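Local coordinates for rhusiopathiae surface protein B (Erysipelothrix rhusiopathiae, PDB 3V10), which probably binds collagen as a cell-wall-anchored surface adhesin, this chain being its collagen-binding region, at residues G207-A221 with K258-D271. Sequence-based numbering, arbitrary orientation.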
loop_
_atom_site.group_PDB
_atom_site.type_symbol
_atom_site.label_atom_id
_atom_site.label_comp_id
_atom_site.label_asym_id
_atom_site.label_seq_id
_atom_site.Cartn_x
_atom_site.Cartn_y
_atom_site.Cartn_z
ATOM N N GLY A 207 -4.600 14.518 -3.127
ATOM C CA GLY A 207 -4.911 13.599 -2.044
ATOM C C GLY A 207 -3.820 13.333 -1.026
ATOM O O GLY A 207 -4.096 12.827 0.060
ATOM N N HIS A 208 -2.575 13.632 -1.375
ATOM C CA HIS A 208 -1.484 13.433 -0.435
ATOM C C HIS A 208 -0.429 14.517 -0.593
ATOM O O HIS A 208 -0.371 15.184 -1.622
ATOM C CB HIS A 208 -0.859 12.034 -0.579
ATOM C CG HIS A 208 -0.358 11.713 -1.955
ATOM N ND1 HIS A 208 0.838 11.058 -2.168
ATOM C CD2 HIS A 208 -0.902 11.909 -3.180
ATOM C CE1 HIS A 208 1.008 10.867 -3.464
ATOM N NE2 HIS A 208 -0.034 11.373 -4.101
ATOM N N LYS A 209 0.377 14.708 0.444
ATOM C CA LYS A 209 1.422 15.730 0.427
ATOM C C LYS A 209 2.719 15.178 0.987
ATOM O O LYS A 209 2.720 14.237 1.784
ATOM C CB LYS A 209 1.026 16.942 1.280
ATOM C CG LYS A 209 -0.316 17.565 0.972
ATOM C CD LYS A 209 -0.412 18.955 1.594
ATOM C CE LYS A 209 -1.854 19.434 1.663
ATOM N NZ LYS A 209 -2.569 19.186 0.383
ATOM N N LEU A 210 3.826 15.792 0.586
ATOM C CA LEU A 210 5.137 15.382 1.056
ATOM C C LEU A 210 5.247 15.605 2.564
ATOM O O LEU A 210 4.750 16.602 3.101
ATOM C CB LEU A 210 6.227 16.175 0.315
ATOM C CG LEU A 210 7.688 15.769 0.562
ATOM C CD1 LEU A 210 8.500 15.928 -0.725
ATOM C CD2 LEU A 210 8.270 16.606 1.689
ATOM N N VAL A 211 5.888 14.667 3.249
ATOM C CA VAL A 211 6.079 14.781 4.689
ATOM C C VAL A 211 7.360 15.577 4.933
ATOM O O VAL A 211 8.450 15.159 4.538
ATOM C CB VAL A 211 6.198 13.392 5.348
ATOM C CG1 VAL A 211 6.585 13.537 6.819
ATOM C CG2 VAL A 211 4.871 12.648 5.223
ATOM N N ASP A 212 7.217 16.724 5.589
ATOM C CA ASP A 212 8.343 17.604 5.877
ATOM C C ASP A 212 9.546 16.895 6.491
ATOM O O ASP A 212 9.413 16.166 7.477
ATOM C CB ASP A 212 7.873 18.733 6.799
ATOM C CG ASP A 212 8.985 19.683 7.177
ATOM O OD1 ASP A 212 9.663 20.195 6.261
ATOM O OD2 ASP A 212 9.171 19.918 8.390
ATOM N N GLY A 213 10.714 17.115 5.888
ATOM C CA GLY A 213 11.956 16.527 6.365
ATOM C C GLY A 213 12.186 15.046 6.122
ATOM O O GLY A 213 13.094 14.460 6.716
ATOM N N SER A 214 11.407 14.434 5.235
ATOM C CA SER A 214 11.548 12.999 4.989
ATOM C C SER A 214 12.433 12.627 3.803
ATOM O O SER A 214 12.584 11.445 3.489
ATOM C CB SER A 214 10.170 12.376 4.774
ATOM O OG SER A 214 9.609 12.844 3.561
ATOM N N ILE A 215 13.012 13.624 3.143
ATOM C CA ILE A 215 13.851 13.354 1.974
ATOM C C ILE A 215 15.275 12.940 2.311
ATOM O O ILE A 215 15.984 13.656 3.011
ATOM C CB ILE A 215 13.931 14.584 1.059
ATOM C CG1 ILE A 215 12.525 14.990 0.613
ATOM C CG2 ILE A 215 14.803 14.273 -0.147
ATOM C CD1 ILE A 215 12.498 16.276 -0.187
ATOM N N MET A 216 15.687 11.787 1.793
ATOM C CA MET A 216 17.038 11.286 2.007
ATOM C C MET A 216 17.551 10.828 0.644
ATOM O O MET A 216 16.770 10.669 -0.290
ATOM C CB MET A 216 17.029 10.121 2.999
ATOM C CG MET A 216 16.471 10.467 4.388
ATOM S SD MET A 216 17.526 11.569 5.365
ATOM C CE MET A 216 16.513 12.965 5.597
ATOM N N VAL A 217 18.856 10.624 0.515
ATOM C CA VAL A 217 19.408 10.203 -0.772
ATOM C C VAL A 217 20.497 9.149 -0.633
ATOM O O VAL A 217 21.385 9.286 0.198
ATOM C CB VAL A 217 20.036 11.400 -1.530
ATOM C CG1 VAL A 217 20.446 10.975 -2.926
ATOM C CG2 VAL A 217 19.061 12.564 -1.583
ATOM N N ASP A 218 20.415 8.094 -1.433
ATOM C CA ASP A 218 21.452 7.073 -1.431
ATOM C C ASP A 218 22.345 7.445 -2.605
ATOM O O ASP A 218 21.854 7.722 -3.702
ATOM C CB ASP A 218 20.866 5.679 -1.639
ATOM C CG ASP A 218 20.050 5.213 -0.458
ATOM O OD1 ASP A 218 20.583 5.237 0.669
ATOM O OD2 ASP A 218 18.880 4.821 -0.653
ATOM N N VAL A 219 23.652 7.486 -2.365
ATOM C CA VAL A 219 24.609 7.839 -3.405
ATOM C C VAL A 219 25.601 6.701 -3.564
ATOM O O VAL A 219 26.389 6.426 -2.659
ATOM C CB VAL A 219 25.373 9.123 -3.034
ATOM C CG1 VAL A 219 26.315 9.528 -4.166
ATOM C CG2 VAL A 219 24.388 10.232 -2.735
ATOM N N GLU A 220 25.555 6.036 -4.715
ATOM C CA GLU A 220 26.449 4.917 -4.975
ATOM C C GLU A 220 27.346 5.157 -6.185
ATOM O O GLU A 220 26.875 5.501 -7.264
ATOM C CB GLU A 220 25.642 3.636 -5.188
ATOM C CG GLU A 220 26.508 2.407 -5.410
ATOM C CD GLU A 220 25.694 1.162 -5.668
ATOM O OE1 GLU A 220 24.982 1.118 -6.697
ATOM O OE2 GLU A 220 25.767 0.230 -4.839
ATOM N N ALA A 221 28.646 4.976 -5.994
ATOM C CA ALA A 221 29.606 5.156 -7.074
ATOM C C ALA A 221 30.892 4.422 -6.721
ATOM O O ALA A 221 31.249 4.312 -5.546
ATOM C CB ALA A 221 29.881 6.635 -7.291
ATOM N N LYS A 258 28.604 8.475 -13.720
ATOM C CA LYS A 258 28.824 7.146 -13.161
ATOM C C LYS A 258 28.359 6.970 -11.716
ATOM O O LYS A 258 28.920 6.172 -10.965
ATOM C CB LYS A 258 30.312 6.808 -13.285
ATOM C CG LYS A 258 30.840 7.009 -14.700
ATOM C CD LYS A 258 32.346 6.808 -14.799
ATOM C CE LYS A 258 32.823 7.040 -16.228
ATOM N NZ LYS A 258 34.294 6.848 -16.379
ATOM N N THR A 259 27.313 7.695 -11.337
ATOM C CA THR A 259 26.806 7.619 -9.975
ATOM C C THR A 259 25.296 7.422 -9.943
ATOM O O THR A 259 24.563 8.083 -10.679
ATOM C CB THR A 259 27.161 8.901 -9.193
ATOM O OG1 THR A 259 28.586 9.060 -9.157
ATOM C CG2 THR A 259 26.633 8.828 -7.767
ATOM N N THR A 260 24.844 6.501 -9.096
ATOM C CA THR A 260 23.421 6.227 -8.949
ATOM C C THR A 260 22.898 6.987 -7.739
ATOM O O THR A 260 23.464 6.898 -6.647
ATOM C CB THR A 260 23.146 4.727 -8.728
ATOM O OG1 THR A 260 23.592 3.983 -9.867
ATOM C CG2 THR A 260 21.657 4.479 -8.521
ATOM N N PHE A 261 21.819 7.736 -7.940
ATOM C CA PHE A 261 21.208 8.507 -6.869
ATOM C C PHE A 261 19.806 7.986 -6.628
ATOM O O PHE A 261 18.975 7.975 -7.535
ATOM C CB PHE A 261 21.131 9.986 -7.248
ATOM C CG PHE A 261 22.471 10.638 -7.421
ATOM C CD1 PHE A 261 23.149 11.165 -6.329
ATOM C CD2 PHE A 261 23.058 10.711 -8.678
ATOM C CE1 PHE A 261 24.401 11.762 -6.487
ATOM C CE2 PHE A 261 24.306 11.304 -8.847
ATOM C CZ PHE A 261 24.978 11.833 -7.747
ATOM N N THR A 262 19.550 7.540 -5.406
ATOM C CA THR A 262 18.236 7.041 -5.047
ATOM C C THR A 262 17.629 8.026 -4.062
ATOM O O THR A 262 17.982 8.037 -2.884
ATOM C CB THR A 262 18.318 5.654 -4.388
ATOM O OG1 THR A 262 19.040 4.761 -5.247
ATOM C CG2 THR A 262 16.924 5.094 -4.154
ATOM N N VAL A 263 16.740 8.875 -4.565
ATOM C CA VAL A 263 16.068 9.863 -3.735
ATOM C C VAL A 263 14.811 9.233 -3.143
ATOM O O VAL A 263 13.948 8.749 -3.878
ATOM C CB VAL A 263 15.658 11.111 -4.564
ATOM C CG1 VAL A 263 14.923 12.109 -3.683
ATOM C CG2 VAL A 263 16.893 11.761 -5.178
ATOM N N THR A 264 14.710 9.233 -1.816
ATOM C CA THR A 264 13.543 8.669 -1.157
ATOM C C THR A 264 12.829 9.740 -0.342
ATOM O O THR A 264 13.438 10.711 0.103
ATOM C CB THR A 264 13.926 7.494 -0.223
ATOM O OG1 THR A 264 14.846 7.949 0.778
ATOM C CG2 THR A 264 14.574 6.373 -1.028
ATOM N N TYR A 265 11.527 9.570 -0.174
ATOM C CA TYR A 265 10.728 10.511 0.598
ATOM C C TYR A 265 9.375 9.893 0.895
ATOM O O TYR A 265 9.008 8.869 0.316
ATOM C CB TYR A 265 10.530 11.834 -0.160
ATOM C CG TYR A 265 9.763 11.723 -1.457
ATOM C CD1 TYR A 265 10.410 11.377 -2.646
ATOM C CD2 TYR A 265 8.388 11.959 -1.502
ATOM C CE1 TYR A 265 9.710 11.270 -3.843
ATOM C CE2 TYR A 265 7.675 11.851 -2.700
ATOM C CZ TYR A 265 8.344 11.507 -3.865
ATOM O OH TYR A 265 7.659 11.394 -5.051
ATOM N N ASP A 266 8.640 10.522 1.802
ATOM C CA ASP A 266 7.323 10.035 2.179
ATOM C C ASP A 266 6.252 11.064 1.872
ATOM O O ASP A 266 6.524 12.265 1.804
ATOM C CB ASP A 266 7.248 9.750 3.688
ATOM C CG ASP A 266 8.343 8.823 4.175
ATOM O OD1 ASP A 266 8.882 8.046 3.365
ATOM O OD2 ASP A 266 8.646 8.860 5.388
ATOM N N THR A 267 5.032 10.587 1.673
ATOM C CA THR A 267 3.905 11.484 1.481
ATOM C C THR A 267 2.864 11.014 2.487
ATOM O O THR A 267 2.941 9.892 2.992
ATOM C CB THR A 267 3.314 11.440 0.061
ATOM O OG1 THR A 267 2.727 10.158 -0.186
ATOM C CG2 THR A 267 4.392 11.745 -0.966
ATOM N N ARG A 268 1.904 11.878 2.782
ATOM C CA ARG A 268 0.868 11.566 3.750
ATOM C C ARG A 268 -0.487 11.857 3.141
ATOM O O ARG A 268 -0.725 12.951 2.639
ATOM C CB ARG A 268 1.092 12.411 5.008
ATOM C CG ARG A 268 0.111 12.185 6.142
ATOM C CD ARG A 268 0.713 12.720 7.432
ATOM N NE ARG A 268 1.943 12.000 7.743
ATOM C CZ ARG A 268 2.858 12.391 8.622
ATOM N NH1 ARG A 268 2.697 13.518 9.306
ATOM N NH2 ARG A 268 3.945 11.653 8.805
ATOM N N ALA A 269 -1.368 10.862 3.172
ATOM C CA ALA A 269 -2.706 11.017 2.624
ATOM C C ALA A 269 -3.546 11.942 3.500
ATOM O O ALA A 269 -3.469 11.881 4.728
ATOM C CB ALA A 269 -3.381 9.647 2.514
ATOM N N PHE A 270 -4.326 12.813 2.867
ATOM C CA PHE A 270 -5.209 13.707 3.605
ATOM C C PHE A 270 -6.632 13.524 3.091
ATOM O O PHE A 270 -7.593 13.908 3.761
ATOM C CB PHE A 270 -4.747 15.166 3.503
ATOM C CG PHE A 270 -4.753 15.722 2.113
ATOM C CD1 PHE A 270 -5.946 16.080 1.492
ATOM C CD2 PHE A 270 -3.555 15.920 1.434
ATOM C CE1 PHE A 270 -5.942 16.632 0.215
ATOM C CE2 PHE A 270 -3.542 16.470 0.164
ATOM C CZ PHE A 270 -4.733 16.829 -0.449
ATOM N N ASP A 271 -6.763 12.942 1.897
ATOM C CA ASP A 271 -8.078 12.638 1.335
ATOM C C ASP A 271 -8.205 11.128 1.507
ATOM O O ASP A 271 -7.692 10.355 0.691
ATOM C CB ASP A 271 -8.170 12.983 -0.158
ATOM C CG ASP A 271 -9.594 12.879 -0.690
ATOM O OD1 ASP A 271 -10.324 11.983 -0.225
ATOM O OD2 ASP A 271 -9.986 13.684 -1.562
HETATM O O HOH W 1 13.542 8.995 2.858
HETATM O O HOH W 2 17.467 7.222 -0.344
#
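His208 to Leu210 and Met216 to Glu220 pair antiparallel with the single strand 260-269, whose axis runs at 147° to the first and 165° to the second. A type II turn from Val211 to Ser214 interrupts strand 208-221 between these two parts, and Ser214 closes the gap. Its OG donates to Val211 O (2.8 Å), on a lone pair in the carbonyl plane, and accepts the amide of Asp266, N to OG 3.1 Å; a small hydroxyl suits a place where a side chain must stand in for a backbone acceptor. The turn's first residue, Val211, lays CG2 over one face of the Arg268 guanidinium, offset toward its rim, while Arg268 NE forms a salt bridge with Asp180 OD1.

Beyond the turn the faces alternate. Val217, Val219, Phe261 and Val263 share the apolar face, where Val219 CG1 meets Phe261 CE1 at 3.7 Å and Thr259 CG2 lies over the ring's face, offset toward its rim. On the other face Asp218 and Thr262 touch through their CB atoms, the carboxylate also binding His227. A water there links Thr262 O with Thr264 OG1, and a second joins that hydroxyl to Ser214 O.

Near Gly207, His208 ND1 and Thr267 OG1 share a hydrogen bond of 2.9 Å, its donor undecided, the hydroxyl in plane at the imidazole edge. His208 CG lies between the backbone N and the carbonyl carbon (chi1 56°), which turns the ND1 edge to Thr267; NE2 bonds Lys278 O, and Thr267 OG1 also bonds Trp183 NE1. At Gly207 a CB would jam against the preceding carbonyl O; without one, CA packs over the Phe270 ring, and the carbonyl accepts Phe270 N and Asp271 N.

Thus, within the five-stranded sheet of this collagen-binding domain, Ser214 OG bridges the broken pairing, a water extends it to Thr264, and Leu210, Ile215, Phe261 and Tyr265 pack against strand 246-251 of the second sheet.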